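Local coordinates for uncharacterized conserved (PDB 7O21), which is a YkuD-family enzyme, probably a peptidoglycan LD-carboxypeptidase, that edits the cell wall and helps give the predatory bacterium its curved shape, at residues E97-Q101 / P102-F106; V152-N156 / D157-K161. One frame throughout, in Å; residues are numbered along the deposited sequence.

Interaction 1. Residues E97-Q101 / P102-F106; sequences ERLSQ and PKIPF. With EDO (1,2-ethanediol), chain H.
A tight turn with a cis peptide bond between Gln101 and Pro102 takes the chain from strand 91-99 of the L,D-transpeptidase catalytic domain to the short helix 106-109. The backbone angles of Gln101 and Pro102 are those of a type VIa turn. Beyond its corner, Ile104 N donates to Ser100 O (3.2 Å, N-H...O 148°) from above the carbonyl plane. Gln101 makes the next closure. Its chain folds back at chi2 (75°) and brings the side-chain amide over the backbone of Ile104-Phe106. NE2 gives a hydrogen to Ile104 O at 3.0 Å, with the acceptor close to the amide plane but the donor again above the carbonyl plane. NE2 also bonds to Gly110 O, just beyond the helix, so one amide nitrogen grips both flanks of that helix. The other end of the amide, OE1, lies at the edge of the Phe106 ring, 3.7 Å from CD2 and in the ring plane, with the two flat groups turned 75° apart. On the strand side, Ile104 reaches back with its CG1 branch, and CD1 touches Leu99 CB at 3.7 Å; the side chain of Ile104 also comes within about 6 Å of that of His136, the predicted proton donor/acceptor. The second subunit packs against the turn: its His234 bonds to Pro102 O, and its Trp298 makes a cation-pi contact with Lys103. Pro105 is the N-cap residue and Phe106 N belongs to the first turn of the helix; this N-H is taken by O2 of an ethanediol (3.3 Å), probably from the crystallisation liquor. The helix start therefore has a donor that a small hydroxyl can reach, while the glutamine amide holds the carbonyl of Ile104, just before the N-cap proline.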
loop_
_atom_site.group_PDB
_atom_site.type_symbol
_atom_site.label_atom_id
_atom_site.label_comp_id
_atom_site.label_asym_id
_atom_site.label_seq_id
_atom_site.Cartn_x
_atom_site.Cartn_y
_atom_site.Cartn_z
ATOM N N GLU A 97 8.907 2.334 5.666
ATOM C CA GLU A 97 9.799 3.382 5.193
ATOM C C GLU A 97 10.554 3.994 6.359
ATOM O O GLU A 97 10.073 4.010 7.493
ATOM C CB GLU A 97 9.010 4.522 4.531
ATOM C CG GLU A 97 8.214 4.130 3.296
ATOM C CD GLU A 97 7.365 5.281 2.772
ATOM O OE1 GLU A 97 7.800 6.446 2.870
ATOM O OE2 GLU A 97 6.249 5.015 2.282
ATOM N N ARG A 98 11.736 4.515 6.059
ATOM C CA ARG A 98 12.573 5.211 7.023
ATOM C C ARG A 98 12.556 6.699 6.696
ATOM O O ARG A 98 12.747 7.094 5.538
ATOM C CB ARG A 98 13.995 4.654 6.955
ATOM C CG ARG A 98 15.025 5.335 7.846
ATOM C CD ARG A 98 16.400 4.710 7.610
ATOM N NE ARG A 98 17.481 5.555 8.114
ATOM C CZ ARG A 98 18.612 5.089 8.635
ATOM N NH1 ARG A 98 18.816 3.781 8.722
ATOM N NH2 ARG A 98 19.543 5.930 9.068
ATOM N N LEU A 99 12.308 7.517 7.713
ATOM C CA LEU A 99 12.189 8.958 7.565
ATOM C C LEU A 99 13.116 9.643 8.557
ATOM O O LEU A 99 13.325 9.162 9.676
ATOM C CB LEU A 99 10.757 9.413 7.864
ATOM C CG LEU A 99 9.654 8.763 7.035
ATOM C CD1 LEU A 99 8.278 9.103 7.588
ATOM C CD2 LEU A 99 9.786 9.232 5.607
ATOM N N SER A 100 13.664 10.789 8.154
ATOM C CA SER A 100 14.489 11.586 9.049
ATOM C C SER A 100 14.358 13.050 8.661
ATOM O O SER A 100 13.563 13.417 7.789
ATOM C CB SER A 100 15.949 11.122 9.031
ATOM O OG SER A 100 16.684 11.779 10.058
ATOM N N GLN A 101 15.151 13.890 9.315
ATOM C CA GLN A 101 15.209 15.283 8.905
ATOM C C GLN A 101 15.842 15.364 7.518
ATOM O O GLN A 101 16.711 14.555 7.179
ATOM C CB GLN A 101 16.047 16.082 9.895
ATOM C CG GLN A 101 15.363 16.306 11.224
ATOM C CD GLN A 101 15.314 15.083 12.133
ATOM O OE1 GLN A 101 16.350 14.549 12.526
ATOM N NE2 GLN A 101 14.101 14.639 12.477
ATOM N N PRO A 102 15.449 16.357 6.703
ATOM C CA PRO A 102 14.532 17.450 7.028
ATOM C C PRO A 102 13.079 17.129 6.723
ATOM O O PRO A 102 12.236 18.009 6.855
ATOM C CB PRO A 102 15.008 18.566 6.095
ATOM C CG PRO A 102 15.433 17.825 4.864
ATOM C CD PRO A 102 16.010 16.507 5.347
ATOM N N LYS A 103 12.792 15.905 6.330
ATOM C CA LYS A 103 11.410 15.541 5.983
ATOM C C LYS A 103 10.492 15.605 7.194
ATOM O O LYS A 103 9.404 16.011 7.033
ATOM C CB LYS A 103 11.360 14.169 5.315
ATOM C CG LYS A 103 11.984 14.088 3.932
ATOM C CD LYS A 103 11.458 15.130 2.976
ATOM C CE LYS A 103 12.187 15.147 1.653
ATOM N NZ LYS A 103 12.106 16.433 0.937
ATOM N N ILE A 104 10.980 15.196 8.349
ATOM C CA ILE A 104 10.124 15.165 9.534
ATOM C C ILE A 104 10.755 15.945 10.681
ATOM O O ILE A 104 11.988 15.957 10.829
ATOM C CB ILE A 104 9.757 13.730 9.950
ATOM C CG1 ILE A 104 11.011 12.890 10.170
ATOM C CG2 ILE A 104 8.869 13.084 8.894
ATOM C CD1 ILE A 104 10.723 11.577 10.907
ATOM N N PRO A 105 9.950 16.609 11.505
ATOM C CA PRO A 105 10.508 17.446 12.580
ATOM C C PRO A 105 11.105 16.613 13.708
ATOM O O PRO A 105 10.456 15.725 14.264
ATOM C CB PRO A 105 9.296 18.249 13.068
ATOM C CG PRO A 105 8.096 17.434 12.655
ATOM C CD PRO A 105 8.492 16.779 11.363
ATOM N N PHE A 106 12.334 16.973 14.093
ATOM C CA PHE A 106 12.955 16.373 15.270
ATOM C C PHE A 106 12.127 16.601 16.524
ATOM O O PHE A 106 12.122 15.752 17.422
ATOM C CB PHE A 106 14.355 16.972 15.454
ATOM C CG PHE A 106 15.184 16.288 16.499
ATOM C CD1 PHE A 106 15.141 16.706 17.817
ATOM C CD2 PHE A 106 16.026 15.245 16.150
ATOM C CE1 PHE A 106 15.915 16.073 18.787
ATOM C CE2 PHE A 106 16.796 14.609 17.103
ATOM C CZ PHE A 106 16.739 15.026 18.429
HETATM C C1 EDO H . 14.487 19.876 10.554
HETATM O O1 EDO H . 15.819 19.682 10.118
HETATM C C2 EDO H . 14.332 19.250 11.936
HETATM O O2 EDO H . 13.181 19.741 12.597
#

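Interaction 2. Residues V152-N156 / D157-K161; sequences VVVRN and DVIKK
Val154 leads from strand 152-153 into helix 156-163 of the YkuD domain and packs on the first helical turn, a few residues past Cys151, the predicted nucleophile. Its torsion (chi1 -62°) sets CG2 between the backbone N and the carbonyl carbon, turned to Ile159, while CB faces Val158. CB meets Val158 CG1 at 3.7 Å, and CG2 lies 3.8 Å from Ile159 CB; both neighbours run at about a right angle to the valine. Ile159 bends at its second torsion, which brings CD1 up to the same Val154 methyl, and its side chain also packs on Leu135. Arg155 is the N-cap residue. Its carbonyl O receives Ile159 N at 3.0 Å, with the donor almost in line with the C=O bond, and Lys160 N follows with a weak bond to Asn156 O. The Arg155 side chain leaves the helix for Val142 O, so its contact with Asp157 is made by CB, which touches OD1 at 3.4 Å; the charged groups stay well apart. Asn156 likewise turns its amide away from the helix, OD1 accepting from Ala111 N and ND2 donating to Asp140 OD1. Lys160, extended beyond CG, runs its methylenes past the Asn156 carbonyl, and CG comes within 3.4 Å of that O.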
loop_
_atom_site.group_PDB
_atom_site.type_symbol
_atom_site.label_atom_id
_atom_site.label_comp_id
_atom_site.label_asym_id
_atom_site.label_seq_id
_atom_site.Cartn_x
_atom_site.Cartn_y
_atom_site.Cartn_z
ATOM N N VAL A 152 4.820 3.972 18.629
ATOM C CA VAL A 152 5.837 3.403 19.512
ATOM C C VAL A 152 7.009 4.373 19.570
ATOM O O VAL A 152 7.586 4.719 18.533
ATOM C CB VAL A 152 6.298 2.030 19.011
ATOM C CG1 VAL A 152 7.349 1.448 19.963
ATOM C CG2 VAL A 152 5.105 1.088 18.831
ATOM N N VAL A 153 7.349 4.838 20.769
ATOM C CA VAL A 153 8.356 5.878 20.934
ATOM C C VAL A 153 9.501 5.341 21.781
ATOM O O VAL A 153 9.275 4.707 22.824
ATOM C CB VAL A 153 7.749 7.132 21.584
ATOM C CG1 VAL A 153 8.744 8.315 21.550
ATOM C CG2 VAL A 153 6.425 7.496 20.919
ATOM N N VAL A 154 10.723 5.618 21.333
ATOM C CA VAL A 154 11.952 5.244 22.010
ATOM C C VAL A 154 12.878 6.455 22.033
ATOM O O VAL A 154 12.646 7.472 21.373
ATOM C CB VAL A 154 12.651 4.050 21.324
ATOM C CG1 VAL A 154 11.757 2.812 21.359
ATOM C CG2 VAL A 154 13.002 4.390 19.882
ATOM N N ARG A 155 13.963 6.317 22.745
ATOM C CA ARG A 155 14.976 7.390 22.817
ATOM C C ARG A 155 15.788 7.451 21.513
ATOM O O ARG A 155 15.824 6.517 20.773
ATOM C CB ARG A 155 15.841 7.189 24.065
ATOM C CG ARG A 155 15.103 7.386 25.375
ATOM C CD ARG A 155 14.706 8.831 25.556
ATOM N NE ARG A 155 13.718 9.041 26.582
ATOM C CZ ARG A 155 12.996 10.131 26.633
ATOM N NH1 ARG A 155 12.085 10.292 27.558
ATOM N NH2 ARG A 155 13.142 11.055 25.724
ATOM N N ASN A 156 16.445 8.573 21.296
ATOM C CA ASN A 156 17.236 8.798 20.060
ATOM C C ASN A 156 18.363 7.766 19.926
ATOM O O ASN A 156 18.605 7.335 18.865
ATOM C CB ASN A 156 17.830 10.208 20.058
ATOM C CG ASN A 156 16.785 11.251 19.778
ATOM O OD1 ASN A 156 16.076 11.126 18.809
ATOM N ND2 ASN A 156 16.694 12.247 20.630
ATOM N N ASP A 157 19.026 7.441 21.021
ATOM C CA ASP A 157 20.122 6.447 20.974
ATOM C C ASP A 157 19.541 5.087 20.580
ATOM O O ASP A 157 20.156 4.407 19.834
ATOM C CB ASP A 157 20.935 6.440 22.273
ATOM C CG ASP A 157 20.220 5.934 23.516
ATOM O OD1 ASP A 157 19.057 6.139 23.627
ATOM O OD2 ASP A 157 20.886 5.384 24.362
ATOM N N VAL A 158 18.355 4.794 21.075
ATOM C CA VAL A 158 17.741 3.505 20.792
ATOM C C VAL A 158 17.320 3.410 19.335
ATOM O O VAL A 158 17.551 2.383 18.687
ATOM C CB VAL A 158 16.561 3.283 21.744
ATOM C CG1 VAL A 158 15.769 2.047 21.325
ATOM C CG2 VAL A 158 17.060 3.130 23.175
ATOM N N ILE A 159 16.703 4.464 18.788
ATOM C CA ILE A 159 16.198 4.338 17.419
ATOM C C ILE A 159 17.351 4.143 16.447
ATOM O O ILE A 159 17.214 3.434 15.438
ATOM C CB ILE A 159 15.257 5.499 17.015
ATOM C CG1 ILE A 159 14.416 5.110 15.792
ATOM C CG2 ILE A 159 16.058 6.768 16.703
ATOM C CD1 ILE A 159 13.277 4.145 16.086
ATOM N N LYS A 160 18.511 4.743 16.752
ATOM C CA LYS A 160 19.682 4.559 15.902
ATOM C C LYS A 160 20.220 3.131 15.982
ATOM O O LYS A 160 20.690 2.588 14.977
ATOM C CB LYS A 160 20.758 5.582 16.261
ATOM C CG LYS A 160 20.331 7.011 15.999
ATOM C CD LYS A 160 21.337 8.027 16.528
ATOM C CE LYS A 160 20.783 9.433 16.370
ATOM N NZ LYS A 160 21.611 10.464 17.068
ATOM N N LYS A 161 20.176 2.510 17.163
ATOM C CA LYS A 161 20.547 1.101 17.258
ATOM C C LYS A 161 19.565 0.221 16.493
ATOM O O LYS A 161 19.973 -0.715 15.791
ATOM C CB LYS A 161 20.595 0.670 18.722
ATOM C CG LYS A 161 21.665 1.354 19.572
ATOM C CD LYS A 161 21.517 0.968 21.045
ATOM C CE LYS A 161 22.569 1.639 21.915
ATOM N NZ LYS A 161 22.295 1.425 23.369
#

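From the N terminus, interaction 1 comes first, turning the chain out of strand 91-99 and into helix 106-109. Interaction 2 opens well after it has closed, where strand 152-153 passes into helix 156-163. The two therefore follow in series, neither nested nor crossed, and both strands belong to one mixed sheet. Their centres lie 14 Å apart, yet they meet directly: Phe106 CZ packs against Asn156 ND2 at 3.5 Å. Ala111, just after helix 106-109, adds a bridge: its O takes a bond from Ser100 of interaction 1 and its N gives one to Asn156 of interaction 2. Both contacts place an isoleucine side chain about 6 Å from that of His136.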